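Local coordinates for protein thioesterase (Pseudomonas aeruginosa, PDB 3QY3) that probably hydrolyses fatty acyl-CoA thioesters, as a member of the hotdog-fold thioesterases, at residues Glu76-Leu81 against Leu134-His139; Gly107-Val112 against Asn142-Val147. One frame throughout, in Å; residues are numbered along the deposited sequence. Where two conformers were deposited one is given.

The two interactions show how one central strand can serve partners on both of its edges. Their centres lie about 7 Å apart, and their segments alternate along the chain: 76-81, 107-112, 134-139, 142-147. In interaction 1, strand 76-87 pairs along one edge of strand 128-138. Interaction 2 includes parts of strands 110-119 and 143-144, which pair antiparallel with the opposite edge, but flanking loop residues make most of the contact. There the backbone of Trp-136 probably bonds to Ser-109 and that of Arg-138 to Arg-143. Strand 128-138 thus ties the helix-covering strand 76-87 to the hairpin of strands 96-106 and 110-119, knitting one end of the hotdog sheet from four pieces, the last two joined by a short turn.

Interaction 1: residues Glu76-Leu81 against Leu134-His139; sequences EGPVVL and LVWVRH
Gly-77 and Val-137, then Val-79 and Val-135, each exchange two backbone hydrogen bonds in antiparallel register, the shortest 2.8 Å from Val-79 N to Val-135 O, while the N-to-C directions of the two short segments lie 140° apart. Between these pairs Pro-78 sits in a non-hydrogen-bonded position, where the lack of an N-H costs the ladder nothing. Its ring lies over one face of the Trp-136 indole: CB stands 3.6 Å from the centroid of the six-membered ring, only 16° off the normal, a CH-pi contact, and CD reaches the pyrrole part near NE1. On the same face of the sheet Val-80 CG2 meets Leu-134 CD2 at 3.8 Å. This is the side on which the hotdog fold wraps its sheet round the long central helix, here 51-66, whose Phe-64 touches Pro-78 and Leu-134 and whose Arg-60 touches Val-80 and Leu-134. Further along, Glu-76 OE2 and Arg-138 NH2 form a salt bridge of 2.9 Å. A bend at chi3 (-82°) folds the guanidinium alongside the glutamate chain, with Glu-76 CG over one face and the carboxylate plane well off parallel. On the other face of the sheet, Val-79 CG2 touches the edge of the His-139 ring at CE1 (3.6 Å) and lies 4.2 Å from Val-137 CG2.

Interaction 2: residues Gly107-Val112 against Asn142-Val147; sequences GTSSLV and NRSTPV
Thr-108 and Val-147 are joined by a lone hydrogen bond, although each segment includes part of a strand of the same sheet: the two meet through loop residues and form no strand pairing with each other. They come together because the backbone of Trp-136 bonds to both Ser-109 and Thr-145, which sets them one after the other along the same edge of strand 128-138. Val-147 N reaches Thr-108 O at 3.1 Å, nearly straight (168°) and in the carbonyl plane. The same oxygen lies 3.5 Å from Pro-146 CA, in a weaker C-H...O contact. Val-147 supplies the apolar part: chi1 of 176° turns CG2 to the backbone N side, against the turn, 3.6 Å from Ser-109 CA and equally far from Ser-110 N. Leu-106 also packs on this valine. The turn is tight, closed by Gly-107 N to Ser-110 O at 2.8 Å. Ser-109 OG lies 3.7 Å from Ser-144 CB, a doubtful detail, since Ser-109 was modelled in two positions. The geometry at Asn-142 and Arg-143, opposite Arg-138, fits a G1 beta bulge, after which the chain passes the tip of the hotdog-sheet hairpin 96-106/110-119.

Interaction 1: residues Glu76-Leu81 against Leu134-His139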
# COMPACT_ATOMS: atom_id res chain seq x y z
N GLU A 76 17.36 13.10 -16.31
CA GLU A 76 16.67 14.29 -15.83
C GLU A 76 15.17 14.03 -15.83
O GLU A 76 14.62 13.41 -16.76
CB GLU A 76 16.91 15.52 -16.73
CG GLU A 76 18.18 15.57 -17.50
CD GLU A 76 18.12 16.59 -18.63
OE1 GLU A 76 17.59 17.71 -18.43
OE2 GLU A 76 18.61 16.26 -19.73
N GLY A 77 14.48 14.56 -14.83
CA GLY A 77 13.02 14.55 -14.86
C GLY A 77 12.38 15.22 -13.65
O GLY A 77 13.08 15.79 -12.81
N PRO A 78 11.05 15.14 -13.58
CA PRO A 78 10.31 15.89 -12.56
C PRO A 78 10.42 15.22 -11.19
O PRO A 78 10.37 13.99 -11.08
CB PRO A 78 8.88 15.88 -13.08
CG PRO A 78 8.79 14.58 -13.90
CD PRO A 78 10.17 14.37 -14.47
N VAL A 79 10.60 16.05 -10.17
CA VAL A 79 10.62 15.61 -8.80
C VAL A 79 9.55 16.40 -8.04
O VAL A 79 9.43 17.61 -8.24
CB VAL A 79 12.03 15.83 -8.18
CG1 VAL A 79 12.03 15.45 -6.73
CG2 VAL A 79 13.02 14.98 -8.93
N VAL A 80 8.76 15.70 -7.23
CA VAL A 80 7.80 16.36 -6.38
C VAL A 80 8.49 17.13 -5.21
O VAL A 80 9.17 16.54 -4.37
CB VAL A 80 6.74 15.37 -5.85
CG1 VAL A 80 5.79 16.09 -4.94
CG2 VAL A 80 5.97 14.72 -7.03
N LEU A 81 8.27 18.44 -5.15
CA LEU A 81 8.79 19.26 -4.07
C LEU A 81 7.75 19.39 -2.96
O LEU A 81 8.10 19.48 -1.79
CB LEU A 81 9.13 20.67 -4.58
CG LEU A 81 9.58 21.74 -3.57
CD1 LEU A 81 10.73 21.24 -2.72
CD2 LEU A 81 9.99 23.07 -4.30
N LEU A 134 6.26 20.63 -8.87
CA LEU A 134 7.27 19.81 -9.44
C LEU A 134 8.45 20.70 -9.81
O LEU A 134 8.27 21.85 -10.21
CB LEU A 134 6.74 19.14 -10.73
CG LEU A 134 5.45 18.30 -10.69
CD1 LEU A 134 4.92 18.23 -12.14
CD2 LEU A 134 5.78 16.93 -10.10
N VAL A 135 9.64 20.14 -9.65
CA VAL A 135 10.86 20.78 -10.10
C VAL A 135 11.60 19.77 -11.01
O VAL A 135 11.65 18.57 -10.69
CB VAL A 135 11.73 21.25 -8.89
CG1 VAL A 135 11.00 22.31 -8.03
CG2 VAL A 135 12.15 20.08 -7.97
N TRP A 136 12.14 20.23 -12.13
CA TRP A 136 12.92 19.35 -13.00
C TRP A 136 14.35 19.43 -12.50
O TRP A 136 14.87 20.52 -12.29
CB TRP A 136 12.82 19.73 -14.48
CG TRP A 136 11.78 18.91 -15.19
CD1 TRP A 136 12.00 17.87 -16.08
CD2 TRP A 136 10.36 19.01 -15.04
NE1 TRP A 136 10.78 17.30 -16.45
CE2 TRP A 136 9.77 18.02 -15.86
CE3 TRP A 136 9.52 19.88 -14.32
CZ2 TRP A 136 8.37 17.87 -15.96
CZ3 TRP A 136 8.12 19.69 -14.40
CH2 TRP A 136 7.58 18.70 -15.21
N VAL A 137 14.95 18.26 -12.32
CA VAL A 137 16.27 18.11 -11.76
C VAL A 137 17.08 17.04 -12.55
O VAL A 137 16.55 16.03 -13.04
CB VAL A 137 16.20 17.68 -10.28
CG1 VAL A 137 17.59 17.70 -9.66
CG2 VAL A 137 15.23 18.56 -9.46
N ARG A 138 18.38 17.28 -12.71
CA ARG A 138 19.25 16.20 -13.14
C ARG A 138 19.59 15.40 -11.88
O ARG A 138 20.17 15.96 -10.95
CB ARG A 138 20.51 16.75 -13.80
CG ARG A 138 21.39 15.65 -14.33
CD ARG A 138 22.38 16.24 -15.32
NE ARG A 138 21.79 16.40 -16.65
CZ ARG A 138 21.90 15.51 -17.64
NH1 ARG A 138 22.58 14.37 -17.48
NH2 ARG A 138 21.32 15.76 -18.81
N HIS A 139 19.24 14.12 -11.86
CA HIS A 139 19.19 13.38 -10.59
C HIS A 139 20.55 13.07 -10.00
O HIS A 139 20.76 13.26 -8.80
CB HIS A 139 18.42 12.08 -10.77
CG HIS A 139 17.02 12.27 -11.27
ND1 HIS A 139 16.13 13.14 -10.68
CD2 HIS A 139 16.35 11.67 -12.28
CE1 HIS A 139 14.97 13.08 -11.32
NE2 HIS A 139 15.08 12.20 -12.30

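Interaction 2: residues Gly107-Val112 against Asn142-Val147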
# COMPACT_ATOMS: atom_id res chain seq x y z
N GLY A 107 7.62 27.99 -13.91
CA GLY A 107 8.90 28.66 -13.73
C GLY A 107 9.85 28.15 -14.79
O GLY A 107 9.47 27.34 -15.65
N THR A 108 11.10 28.57 -14.72
CA THR A 108 12.08 28.04 -15.66
C THR A 108 12.28 26.52 -15.51
O THR A 108 12.45 25.83 -16.52
CB THR A 108 13.42 28.80 -15.57
OG1 THR A 108 13.90 28.73 -14.22
CG2 THR A 108 13.20 30.21 -15.97
N SER A 109 12.24 26.02 -14.28
CA SER A 109 12.45 24.58 -14.01
C SER A 109 11.42 24.00 -13.03
O SER A 109 11.65 22.95 -12.43
CB SER A 109 13.83 24.38 -13.40
OG SER A 109 13.92 25.14 -12.22
N SER A 110 10.29 24.64 -12.88
CA SER A 110 9.26 24.15 -11.95
C SER A 110 7.90 24.40 -12.54
O SER A 110 7.71 25.28 -13.40
CB SER A 110 9.41 24.85 -10.59
OG SER A 110 9.24 26.25 -10.69
N LEU A 111 6.94 23.63 -12.05
CA LEU A 111 5.59 23.77 -12.50
C LEU A 111 4.71 23.38 -11.34
O LEU A 111 4.94 22.31 -10.75
CB LEU A 111 5.29 22.81 -13.68
CG LEU A 111 3.81 22.63 -14.11
CD1 LEU A 111 3.23 23.93 -14.70
CD2 LEU A 111 3.65 21.48 -15.18
N VAL A 112 3.69 24.18 -11.11
CA VAL A 112 2.63 23.84 -10.19
C VAL A 112 1.51 23.19 -10.98
O VAL A 112 1.01 23.76 -11.98
CB VAL A 112 2.17 25.06 -9.38
CG1 VAL A 112 0.99 24.64 -8.43
CG2 VAL A 112 3.35 25.65 -8.59
N ASN A 142 21.76 16.46 -8.56
CA ASN A 142 20.93 17.27 -7.66
C ASN A 142 20.92 18.77 -8.00
O ASN A 142 21.27 19.62 -7.18
CB ASN A 142 21.33 17.06 -6.19
CG ASN A 142 20.23 17.50 -5.21
OD1 ASN A 142 19.14 17.89 -5.62
ND2 ASN A 142 20.53 17.42 -3.91
N ARG A 143 20.52 19.08 -9.23
CA ARG A 143 20.51 20.44 -9.73
C ARG A 143 19.36 20.64 -10.71
O ARG A 143 19.09 19.77 -11.55
CB ARG A 143 21.82 20.76 -10.42
CG ARG A 143 21.90 22.19 -10.95
CD ARG A 143 23.33 22.58 -11.33
NE ARG A 143 24.28 22.34 -10.24
CZ ARG A 143 25.61 22.45 -10.37
NH1 ARG A 143 26.39 22.21 -9.33
NH2 ARG A 143 26.15 22.80 -11.53
N SER A 144 18.69 21.78 -10.59
CA SER A 144 17.52 22.08 -11.39
C SER A 144 17.88 22.28 -12.86
O SER A 144 18.95 22.82 -13.19
CB SER A 144 16.80 23.30 -10.81
OG SER A 144 17.67 24.40 -10.70
N THR A 145 16.99 21.83 -13.74
CA THR A 145 17.20 21.86 -15.20
C THR A 145 15.92 22.36 -15.86
O THR A 145 14.87 22.30 -15.25
CB THR A 145 17.51 20.44 -15.72
OG1 THR A 145 16.39 19.57 -15.50
CG2 THR A 145 18.75 19.89 -15.01
N PRO A 146 15.98 22.84 -17.11
CA PRO A 146 14.74 23.43 -17.63
C PRO A 146 13.58 22.44 -17.82
O PRO A 146 13.77 21.24 -18.02
CB PRO A 146 15.18 24.08 -18.96
CG PRO A 146 16.68 24.18 -18.87
CD PRO A 146 17.10 22.99 -18.06
N VAL A 147 12.38 22.95 -17.70
CA VAL A 147 11.18 22.17 -18.01
C VAL A 147 11.24 21.80 -19.52
O VAL A 147 11.68 22.62 -20.34
CB VAL A 147 9.92 23.02 -17.67
CG1 VAL A 147 8.65 22.31 -18.07
CG2 VAL A 147 9.89 23.39 -16.20